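Local structure of polyhedrin (Antheraea mylitta cypovirus 4, 5A8S) at residues 187-191 against 192-196. The protein probably forms the crystalline matrix of the occlusion bodies, or polyhedra, in which this insect virus is embedded. Numbering follows the deposited sequence.
Sequences RQDGA and LNRFN
A type II' beta turn reverses the chain from D189 to L192, closed by L192 N donating to D189 O at 3.1 Å. The bond is bent, its donor standing 50° out of the D189 carbonyl plane. A return bond from D189 N to L192 O, 3.3 Å long, is weak. G190 takes the first corner with a positive phi of 63°, a value that suits glycine. The D189 and L192 side chains run side by side in the same direction, each with CG anti to its own backbone nitrogen, and D189 OD2 comes 3.3 Å from the L192 methyl CD2. D189 OD2 also lies 3.5 Å from R194 CG, touching the aliphatic part of the arginine. This tight turn lies at the surface, in the loop between strand 179-185 and helix 200-205. The R194 guanidinium stands nearly perpendicular to the D189 carboxylate; R194 NE stays 4.8 Å from D189 OD2, and R194 NH1 instead forms a salt bridge with D60 and a hydrogen bond with Q34. Just after the turn, N193 OD1 accepts from F195 N at 2.9 Å in an Asx turn, which overlaps a type I turn from N193 to N196.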
loop_
_atom_site.group_PDB
_atom_site.type_symbol
_atom_site.label_atom_id
_atom_site.label_comp_id
_atom_site.label_asym_id
_atom_site.label_seq_id
_atom_site.Cartn_x
_atom_site.Cartn_y
_atom_site.Cartn_z
ATOM N N ARG A 187 3.037 -17.606 12.649
ATOM C CA ARG A 187 2.446 -18.841 13.146
ATOM C C ARG A 187 1.532 -18.512 14.313
ATOM O O ARG A 187 1.772 -17.542 15.034
ATOM C CB ARG A 187 3.553 -19.799 13.592
ATOM C CG ARG A 187 3.082 -21.201 13.972
ATOM C CD ARG A 187 4.282 -22.125 14.135
ATOM N NE ARG A 187 5.118 -22.051 12.940
ATOM C CZ ARG A 187 6.441 -22.173 12.922
ATOM N NH1 ARG A 187 7.122 -22.411 14.039
ATOM N NH2 ARG A 187 7.088 -22.056 11.774
ATOM N N GLN A 188 0.464 -19.287 14.482
ATOM C CA GLN A 188 -0.396 -19.117 15.644
ATOM C C GLN A 188 0.503 -19.069 16.885
ATOM O O GLN A 188 1.489 -19.794 16.972
ATOM C CB GLN A 188 -1.451 -20.240 15.739
ATOM C CG GLN A 188 -0.931 -21.625 16.101
ATOM C CD GLN A 188 -0.452 -22.435 14.901
ATOM O OE1 GLN A 188 0.021 -21.882 13.910
ATOM N NE2 GLN A 188 -0.567 -23.761 14.996
ATOM N N ASP A 189 0.174 -18.186 17.819
ATOM C CA ASP A 189 0.991 -17.969 19.017
ATOM C C ASP A 189 0.611 -18.986 20.085
ATOM O O ASP A 189 0.107 -18.624 21.148
ATOM C CB ASP A 189 0.765 -16.538 19.526
ATOM C CG ASP A 189 1.702 -16.142 20.663
ATOM O OD1 ASP A 189 2.788 -16.733 20.808
ATOM O OD2 ASP A 189 1.352 -15.200 21.401
ATOM N N GLY A 190 0.851 -20.263 19.804
ATOM C CA GLY A 190 0.329 -21.328 20.646
ATOM C C GLY A 190 -1.184 -21.283 20.607
ATOM O O GLY A 190 -1.770 -21.186 19.530
ATOM N N ALA A 191 -1.804 -21.319 21.785
ATOM C CA ALA A 191 -3.253 -21.248 21.931
ATOM C C ALA A 191 -3.783 -19.808 21.977
ATOM O O ALA A 191 -5.003 -19.586 21.982
ATOM C CB ALA A 191 -3.673 -21.991 23.187
ATOM N N LEU A 192 -2.878 -18.833 22.016
ATOM C CA LEU A 192 -3.271 -17.425 21.971
ATOM C C LEU A 192 -3.271 -16.934 20.525
ATOM O O LEU A 192 -2.392 -17.291 19.743
ATOM C CB LEU A 192 -2.302 -16.571 22.794
ATOM C CG LEU A 192 -2.681 -15.098 22.981
ATOM C CD1 LEU A 192 -3.430 -14.913 24.295
ATOM C CD2 LEU A 192 -1.441 -14.223 22.967
ATOM N N ASN A 193 -4.254 -16.116 20.180
ATOM C CA ASN A 193 -4.350 -15.531 18.843
ATOM C C ASN A 193 -3.928 -14.065 18.888
ATOM O O ASN A 193 -4.641 -13.227 19.444
ATOM C CB ASN A 193 -5.788 -15.642 18.319
ATOM C CG ASN A 193 -5.921 -15.229 16.856
ATOM O OD1 ASN A 193 -5.014 -14.621 16.280
ATOM N ND2 ASN A 193 -7.060 -15.561 16.246
ATOM N N ARG A 194 -2.767 -13.749 18.314
ATOM C CA ARG A 194 -2.252 -12.385 18.388
ATOM C C ARG A 194 -3.050 -11.428 17.501
ATOM O O ARG A 194 -2.890 -10.203 17.593
ATOM C CB ARG A 194 -0.760 -12.339 18.062
ATOM C CG ARG A 194 0.131 -12.790 19.243
ATOM C CD ARG A 194 1.605 -12.537 18.965
ATOM N NE ARG A 194 1.856 -11.107 18.872
ATOM C CZ ARG A 194 2.356 -10.491 17.808
ATOM N NH1 ARG A 194 2.702 -11.183 16.724
ATOM N NH2 ARG A 194 2.514 -9.172 17.835
ATOM N N PHE A 195 -3.909 -11.987 16.651
ATOM C CA PHE A 195 -4.836 -11.189 15.835
ATOM C C PHE A 195 -6.185 -11.024 16.542
ATOM O O PHE A 195 -7.164 -10.581 15.949
ATOM C CB PHE A 195 -5.044 -11.838 14.457
ATOM C CG PHE A 195 -3.784 -11.924 13.634
ATOM C CD1 PHE A 195 -2.868 -12.943 13.851
ATOM C CD2 PHE A 195 -3.509 -10.972 12.658
ATOM C CE1 PHE A 195 -1.702 -13.023 13.112
ATOM C CE2 PHE A 195 -2.345 -11.048 11.901
ATOM C CZ PHE A 195 -1.431 -12.079 12.136
ATOM N N ASN A 196 -6.220 -11.370 17.823
ATOM C CA ASN A 196 -7.461 -11.390 18.570
ATOM C C ASN A 196 -7.419 -10.457 19.771
ATOM O O ASN A 196 -6.380 -10.284 20.407
ATOM C CB ASN A 196 -7.750 -12.811 19.039
ATOM C CG ASN A 196 -8.947 -12.881 19.961
ATOM O OD1 ASN A 196 -8.844 -13.296 21.119
ATOM N ND2 ASN A 196 -10.092 -12.452 19.455
#